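Endosialidase (Enterobacteria phage phi92, PDB 4HIZ) probably depolymerises the sialic acid polymers of bacterial capsules, hydrolysing internal alpha-2,8 and alpha-2,9 linkages as an endosialidase of the beta-propeller sialidase fold. Local coordinates at residues T74-T79 with Q124-P129; A99-G104 with A115-G120. All blocks are in the same frame, centred on the assembly; numbering follows the deposited sequence.

Contact 1: T74-T79 with Q124-P129. With CA (calcium ion), chain B.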
ATOM      1  N   THR A  74       3.810  -6.853 -18.028  1.00 10.77           N
ATOM      2  CA  THR A  74       3.767  -6.455 -16.628  1.00 10.53           C
ATOM      3  C   THR A  74       2.761  -5.330 -16.492  1.00 10.61           C
ATOM      4  O   THR A  74       2.726  -4.435 -17.344  1.00 10.97           O
ATOM      5  CB  THR A  74       5.180  -5.921 -16.192  1.00 11.41           C
ATOM      6  OG1 THR A  74       6.123  -7.007 -16.245  1.00 12.45           O
ATOM      7  CG2 THR A  74       5.157  -5.357 -14.751  1.00 12.82           C
ATOM      8  N   LYS A  75       1.943  -5.340 -15.442  1.00  9.56           N
ATOM      9  CA  LYS A  75       1.066  -4.185 -15.154  1.00  9.46           C
ATOM     10  C   LYS A  75       1.877  -3.144 -14.394  1.00  9.85           C
ATOM     11  O   LYS A  75       2.580  -3.508 -13.441  1.00  9.87           O
ATOM     12  CB  LYS A  75      -0.133  -4.647 -14.293  1.00 10.33           C
ATOM     13  CG  LYS A  75      -1.158  -3.538 -14.090  1.00 10.49           C
ATOM     14  CD  LYS A  75      -2.450  -4.108 -13.454  1.00 11.38           C
ATOM     15  CE  LYS A  75      -3.526  -3.000 -13.410  1.00 12.21           C
ATOM     16  NZ  LYS A  75      -4.826  -3.599 -12.887  1.00 13.01           N
ATOM     17  N   ILE A  76       1.837  -1.876 -14.800  1.00  9.15           N
ATOM     18  CA  ILE A  76       2.774  -0.875 -14.225  1.00  9.36           C
ATOM     19  C   ILE A  76       2.101   0.300 -13.506  1.00  9.53           C
ATOM     20  O   ILE A  76       2.785   1.054 -12.834  1.00 10.93           O
ATOM     21  CB  ILE A  76       3.786  -0.338 -15.275  1.00  9.16           C
ATOM     22  CG1 ILE A  76       3.111   0.673 -16.242  1.00  9.09           C
ATOM     23  CG2 ILE A  76       4.424  -1.534 -16.043  1.00 10.42           C
ATOM     24  CD1 ILE A  76       4.183   1.372 -17.160  1.00  9.87           C
ATOM     25  N   THR A  77       0.783   0.499 -13.691  1.00  8.52           N
ATOM     26  CA  THR A  77       0.051   1.389 -12.797  1.00  8.00           C
ATOM     27  C   THR A  77      -1.124   0.651 -12.198  1.00  9.02           C
ATOM     28  O   THR A  77      -1.645  -0.314 -12.797  1.00  9.29           O
ATOM     29  CB  THR A  77      -0.498   2.713 -13.458  1.00  8.99           C
ATOM     30  OG1 THR A  77      -1.523   2.420 -14.430  1.00 11.26           O
ATOM     31  CG2 THR A  77       0.620   3.442 -14.150  1.00 11.36           C
ATOM     32  N   ASP A  78      -1.523   1.112 -11.022  1.00  9.13           N
ATOM     33  CA  ASP A  78      -2.735   0.539 -10.412  1.00  9.97           C
ATOM     34  C   ASP A  78      -3.328   1.571  -9.496  1.00 10.34           C
ATOM     35  O   ASP A  78      -3.278   1.451  -8.271  1.00 11.01           O
ATOM     36  CB  ASP A  78      -2.401  -0.772  -9.697  1.00 12.56           C
ATOM     37  CG  ASP A  78      -3.640  -1.518  -9.219  1.00 16.46           C
ATOM     38  OD1 ASP A  78      -4.780  -1.200  -9.673  1.00 17.05           O
ATOM     39  OD2 ASP A  78      -3.441  -2.464  -8.422  1.00 19.62           O
ATOM     40  N   THR A  79      -3.974   2.581 -10.093  1.00  9.72           N
ATOM     41  CA  THR A  79      -4.610   3.637  -9.304  1.00  9.70           C
ATOM     42  C   THR A  79      -6.024   3.834  -9.845  1.00  9.19           C
ATOM     43  O   THR A  79      -6.338   3.385 -10.964  1.00  9.59           O
ATOM     44  CB  THR A  79      -3.811   4.993  -9.346  1.00 11.17           C
ATOM     45  OG1 THR A  79      -4.477   5.917 -10.224  1.00 11.26           O
ATOM     46  CG2 THR A  79      -2.339   4.815  -9.785  1.00 11.63           C
ATOM     47  N   GLN A 124      10.937  -4.090 -14.143  1.00 10.23           N
ATOM     48  CA  GLN A 124      10.270  -5.063 -13.281  1.00  9.46           C
ATOM     49  C   GLN A 124       9.280  -4.406 -12.350  1.00 11.15           C
ATOM     50  O   GLN A 124       8.187  -4.945 -12.146  1.00 12.79           O
ATOM     51  CB  GLN A 124      11.325  -5.804 -12.428  1.00  9.09           C
ATOM     52  CG  GLN A 124      12.233  -6.631 -13.305  1.00 10.60           C
ATOM     53  CD  GLN A 124      13.215  -7.435 -12.462  1.00 12.30           C
ATOM     54  OE1 GLN A 124      12.859  -8.516 -11.969  1.00 12.35           O
ATOM     55  NE2 GLN A 124      14.427  -6.903 -12.263  1.00 13.27           N
ATOM     56  N   THR A 125       9.662  -3.276 -11.748  1.00 11.06           N
ATOM     57  CA  THR A 125       8.782  -2.561 -10.821  1.00 11.01           C
ATOM     58  C   THR A 125       8.796  -1.080 -11.125  1.00 10.29           C
ATOM     59  O   THR A 125       9.774  -0.552 -11.675  1.00 10.94           O
ATOM     60  CB  THR A 125       9.146  -2.748  -9.309  1.00 12.76           C
ATOM     61  OG1 THR A 125      10.378  -2.074  -8.994  1.00 13.76           O
ATOM     62  CG2 THR A 125       9.239  -4.247  -8.926  1.00 15.02           C
ATOM     63  N   TRP A 126       7.674  -0.424 -10.797  1.00  9.71           N
ATOM     64  CA  TRP A 126       7.394   0.925 -11.273  1.00  9.83           C
ATOM     65  C   TRP A 126       6.918   1.791 -10.115  1.00 10.99           C
ATOM     66  O   TRP A 126       6.162   1.331  -9.232  1.00 11.54           O
ATOM     67  CB  TRP A 126       6.352   0.870 -12.389  1.00 10.01           C
ATOM     68  CG  TRP A 126       6.864   0.128 -13.574  1.00  9.91           C
ATOM     69  CD1 TRP A 126       6.962  -1.226 -13.712  1.00  9.73           C
ATOM     70  CD2 TRP A 126       7.387   0.693 -14.775  1.00 10.40           C
ATOM     71  NE1 TRP A 126       7.510  -1.545 -14.933  1.00  9.53           N
ATOM     72  CE2 TRP A 126       7.767  -0.383 -15.606  1.00 10.60           C
ATOM     73  CE3 TRP A 126       7.572   2.014 -15.230  1.00 11.68           C
ATOM     74  CZ2 TRP A 126       8.300  -0.201 -16.872  1.00 10.92           C
ATOM     75  CZ3 TRP A 126       8.121   2.202 -16.492  1.00 12.01           C
ATOM     76  CH2 TRP A 126       8.490   1.100 -17.299  1.00 11.99           C
ATOM     77  N   SER A 127       7.388   3.034 -10.117  1.00 10.16           N
ATOM     78  CA  SER A 127       7.159   3.995  -9.051  1.00 10.42           C
ATOM     79  C   SER A 127       5.720   4.513  -9.005  1.00  9.91           C
ATOM     80  O   SER A 127       4.898   4.250  -9.916  1.00 10.37           O
ATOM     81  CB  SER A 127       8.066   5.207  -9.256  1.00 11.15           C
ATOM     82  OG  SER A 127       7.706   5.909 -10.485  1.00 12.89           O
ATOM     83  N   MET A 128       5.417   5.280  -7.952  1.00  9.62           N
ATOM     84  CA  MET A 128       4.109   5.926  -7.846  1.00  9.22           C
ATOM     85  C   MET A 128       4.031   6.999  -8.948  1.00 10.62           C
ATOM     86  O   MET A 128       5.067   7.508  -9.398  1.00 12.01           O
ATOM     87  CB  MET A 128       3.935   6.582  -6.478  1.00 10.86           C
ATOM     88  CG  MET A 128       4.822   7.808  -6.267  1.00 13.45           C
ATOM     89  SD  MET A 128       4.697   8.565  -4.638  1.00 15.55           S
ATOM     90  CE  MET A 128       5.772   7.459  -3.695  1.00 17.28           C
ATOM     91  N   PRO A 129       2.815   7.338  -9.384  1.00 11.11           N
ATOM     92  CA  PRO A 129       2.751   8.439 -10.349  1.00 10.75           C
ATOM     93  C   PRO A 129       3.269   9.751  -9.765  1.00 11.01           C
ATOM     94  O   PRO A 129       3.029  10.061  -8.588  1.00 11.85           O
ATOM     95  CB  PRO A 129       1.237   8.605 -10.619  1.00 12.73           C
ATOM     96  CG  PRO A 129       0.633   7.298 -10.254  1.00 13.79           C
ATOM     97  CD  PRO A 129       1.489   6.786  -9.074  1.00 12.04           C
TER
HETATM   98 CA    CA B 823      -7.163   3.027 -13.179  1.00 16.23          CA
HETATM   99  O   HOH W   1       7.729  -7.400 -14.042  1.00 31.05           O
HETATM  100  O   HOH W   2       2.919   2.375 -10.494  1.00 11.58           O

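Contact 2: A99-G104 with A115-G120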
ATOM      1  N   ALA A  99       7.863   6.388 -18.180  1.00 10.42           N
ATOM      2  CA  ALA A  99       6.588   6.183 -18.873  1.00  9.41           C
ATOM      3  C   ALA A  99       5.630   7.337 -18.518  1.00 10.75           C
ATOM      4  O   ALA A  99       4.827   7.259 -17.551  1.00  9.89           O
ATOM      5  CB  ALA A  99       5.948   4.803 -18.445  1.00 10.11           C
ATOM      6  N   PRO A 100       5.692   8.426 -19.298  1.00 10.59           N
ATOM      7  CA  PRO A 100       4.772   9.531 -19.070  1.00  9.39           C
ATOM      8  C   PRO A 100       3.406   9.182 -19.652  1.00  8.65           C
ATOM      9  O   PRO A 100       3.313   8.371 -20.580  1.00  9.65           O
ATOM     10  CB  PRO A 100       5.395  10.694 -19.880  1.00  9.75           C
ATOM     11  CG  PRO A 100       6.843  10.232 -20.149  1.00 10.72           C
ATOM     12  CD  PRO A 100       6.668   8.736 -20.354  1.00 10.62           C
ATOM     13  N   PHE A 101       2.362   9.750 -19.062  1.00  9.14           N
ATOM     14  CA  PHE A 101       0.971   9.411 -19.434  1.00  9.21           C
ATOM     15  C   PHE A 101       0.092  10.524 -18.867  1.00 10.22           C
ATOM     16  O   PHE A 101       0.614  11.553 -18.396  1.00 11.27           O
ATOM     17  CB  PHE A 101       0.581   8.027 -18.854  1.00  9.51           C
ATOM     18  CG  PHE A 101       0.506   7.982 -17.347  1.00 10.35           C
ATOM     19  CD1 PHE A 101       1.692   7.866 -16.556  1.00 10.97           C
ATOM     20  CD2 PHE A 101      -0.733   8.001 -16.709  1.00 10.15           C
ATOM     21  CE1 PHE A 101       1.615   7.791 -15.154  1.00 11.96           C
ATOM     22  CE2 PHE A 101      -0.836   7.934 -15.304  1.00 11.01           C
ATOM     23  CZ  PHE A 101       0.346   7.824 -14.519  1.00 11.48           C
ATOM     24  N   MET A 102      -1.232  10.405 -18.968  1.00  9.99           N
ATOM     25  CA  MET A 102      -2.100  11.385 -18.339  1.00  9.52           C
ATOM     26  C   MET A 102      -3.028  10.650 -17.352  1.00 10.33           C
ATOM     27  O   MET A 102      -3.543   9.559 -17.665  1.00 10.44           O
ATOM     28  CB  MET A 102      -2.908  12.151 -19.424  1.00  9.93           C
ATOM     29  CG  MET A 102      -1.925  13.122 -20.208  1.00 10.11           C
ATOM     30  SD  MET A 102      -2.868  13.921 -21.539  1.00 13.52           S
ATOM     31  CE  MET A 102      -2.930  12.638 -22.774  1.00 13.24           C
ATOM     32  N   ALA A 103      -3.145  11.223 -16.155  1.00 10.92           N
ATOM     33  CA  ALA A 103      -3.970  10.686 -15.072  1.00 11.19           C
ATOM     34  C   ALA A 103      -5.164  11.604 -14.935  1.00 12.31           C
ATOM     35  O   ALA A 103      -5.029  12.750 -14.503  1.00 12.18           O
ATOM     36  CB  ALA A 103      -3.153  10.681 -13.753  1.00 10.75           C
ATOM     37  N   GLY A 104      -6.340  11.113 -15.294  1.00 12.38           N
ATOM     38  CA  GLY A 104      -7.534  11.962 -15.242  1.00 11.57           C
ATOM     39  C   GLY A 104      -8.756  11.132 -14.893  1.00 11.09           C
ATOM     40  O   GLY A 104      -8.681  10.239 -14.017  1.00 11.07           O
ATOM     41  N   ALA A 115       1.674  13.139 -16.218  1.00  9.10           N
ATOM     42  CA  ALA A 115       2.365  12.466 -15.100  1.00  9.82           C
ATOM     43  C   ALA A 115       3.367  11.489 -15.646  1.00  9.94           C
ATOM     44  O   ALA A 115       3.416  11.245 -16.837  1.00 11.07           O
ATOM     45  CB  ALA A 115       1.280  11.682 -14.306  1.00 10.64           C
ATOM     46  N   TRP A 116       4.166  10.870 -14.785  1.00 10.16           N
ATOM     47  CA  TRP A 116       4.889   9.688 -15.247  1.00 10.56           C
ATOM     48  C   TRP A 116       5.021   8.691 -14.119  1.00  9.95           C
ATOM     49  O   TRP A 116       4.835   9.034 -12.941  1.00 10.84           O
ATOM     50  CB  TRP A 116       6.277  10.014 -15.837  1.00 11.12           C
ATOM     51  CG  TRP A 116       7.308  10.714 -14.921  1.00 11.43           C
ATOM     52  CD1 TRP A 116       7.493  10.561 -13.556  1.00 12.66           C
ATOM     53  CD2 TRP A 116       8.316  11.628 -15.363  1.00 12.30           C
ATOM     54  NE1 TRP A 116       8.560  11.339 -13.128  1.00 13.29           N
ATOM     55  CE2 TRP A 116       9.058  12.031 -14.219  1.00 13.03           C
ATOM     56  CE3 TRP A 116       8.632  12.177 -16.616  1.00 13.41           C
ATOM     57  CZ2 TRP A 116      10.120  12.932 -14.306  1.00 15.33           C
ATOM     58  CZ3 TRP A 116       9.695  13.079 -16.701  1.00 14.45           C
ATOM     59  CH2 TRP A 116      10.413  13.450 -15.554  1.00 15.58           C
ATOM     60  N   VAL A 117       5.275   7.454 -14.512  1.00  9.18           N
ATOM     61  CA  VAL A 117       5.864   6.473 -13.580  1.00  9.25           C
ATOM     62  C   VAL A 117       7.197   6.035 -14.167  1.00 10.57           C
ATOM     63  O   VAL A 117       7.451   6.201 -15.386  1.00 11.27           O
ATOM     64  CB  VAL A 117       4.952   5.216 -13.304  1.00 10.15           C
ATOM     65  CG1 VAL A 117       3.666   5.635 -12.540  1.00 10.71           C
ATOM     66  CG2 VAL A 117       4.612   4.486 -14.633  1.00 10.08           C
ATOM     67  N   LYS A 118       8.069   5.491 -13.321  1.00 11.07           N
ATOM     68  CA  LYS A 118       9.447   5.211 -13.739  1.00 11.71           C
ATOM     69  C   LYS A 118       9.851   3.843 -13.240  1.00 10.71           C
ATOM     70  O   LYS A 118       9.322   3.382 -12.213  1.00 11.17           O
ATOM     71  CB  LYS A 118      10.414   6.223 -13.097  1.00 13.36           C
ATOM     72  CG  LYS A 118       9.998   7.692 -13.257  1.00 15.37           C
ATOM     73  CD  LYS A 118      11.065   8.627 -12.625  1.00 17.24           C
ATOM     74  CE  LYS A 118      11.175   8.411 -11.108  1.00 17.86           C
ATOM     75  NZ  LYS A 118      11.914   9.564 -10.420  1.00 17.44           N
ATOM     76  N   SER A 119      10.798   3.206 -13.928  1.00  9.50           N
ATOM     77  CA  SER A 119      11.382   1.952 -13.423  1.00 10.51           C
ATOM     78  C   SER A 119      12.870   2.083 -13.312  1.00 10.44           C
ATOM     79  O   SER A 119      13.542   2.412 -14.298  1.00  9.86           O
ATOM     80  CB  SER A 119      11.073   0.761 -14.339  1.00 10.78           C
ATOM     81  OG  SER A 119      11.687  -0.415 -13.761  1.00 11.13           O
ATOM     82  N   GLY A 120      13.376   1.771 -12.126  1.00  9.93           N
ATOM     83  CA  GLY A 120      14.810   1.678 -11.878  1.00 11.72           C
ATOM     84  C   GLY A 120      15.376   0.269 -11.917  1.00 11.55           C
ATOM     85  O   GLY A 120      16.532   0.065 -11.534  1.00 11.16           O
TER

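Contact 1: T74-T79 with Q124-P129
With chi1 at 76°, I76 sets CG1 between its backbone N and carbonyl carbon and swings CG2 beside the N; W126 holds CG anti to its carbonyl carbon (chi1 -64°). The two side chains meet inside the catalytic beta-propeller, where strand 71-75 and the residues after it run past the loop leading to strand 130-131. I76 CG2 sits over one face of the W126 indole in a CH-pi contact, 3.4 Å from the centroid of the five-membered ring and 17° off its normal. It is shifted toward the rim, so that its nearest atom is W126 NE1 at 3.3 Å, while I76 CD1 lies by CE3 of the six-membered ring. No direct hydrogen bond joins the segments; two waters bridge them, one from the T74 hydroxyl OG1 to Q124 O, the other donating to the carbonyls I76 O at 2.7 Å and S127 O at 2.8 Å. A neighbouring subunit borders this seam, pairing with T74 and K75 in a parallel ladder. Farther along, T79 and P129 meet tip to tip, CG2 to CG at 3.9 Å. T79 O turns to a calcium ion 2.4 Å away, which is also bound by F81, H513, A515 and D516.

Contact 2: A99-G104 with A115-G120
The antiparallel hairpin of strands 96-104 and 113-119, part of a propeller sheet, pairs A99 with V117 and F101 with A115 as hydrogen-bonded pairs, with P100 opposite W116 in the non-hydrogen-bonded pair between them. A99 N donates to V117 O at 2.8 Å, and the return bond, from V117 N to A99 O, is longer at 3.1 Å. F101 and A115 exchange two similar bonds. On the face shared by A99, F101, A115 and V117, F101 puts CG between its backbone N and carbonyl carbon (chi1 67°), and the ring leans across the partner strand. A115 CB lies over one face of the F101 ring, 4.2 Å from its centroid, while V117 N approaches the ring edge and V117 CG1 is 4.0 Å from F101 CE1. On the other face P100 CG comes to the edge of the W116 indole, whose NE1 is hydrogen-bonded to E130 OE1. CA-H...O contacts run from W116 CA to A99 O (3.3 Å) and from P100 CA to A115 O (3.1 Å). Because a non-hydrogen-bonded position asks no N-H of its residue across the pair, proline fits this ladder, and both carbonyls gain a second, weaker donor in a buried setting.

How the contacts relate
From the N terminus, strand 71-75 pairs with strand 516-523, and residues 74-79 lead out of it toward the calcium site. The chain then enters the next sheet through strand 82-84 and forms the hairpin whose short loop contact 2 closes, with 10 residues between its segments. Only a few residues later, 124-129 returns to 74-79, so contact 1 closes a longer loop that encloses contact 2 entirely. The two also touch: S127 N lies 2.9 Å from K118 O, a probable hydrogen bond. Moreover, I76 and W126 both pack on A99 and V117, and P129 on F101. Contact 2 holds the hairpin within one sheet, while contact 1 ties the strand 71-75 region of another to the loop after that hairpin.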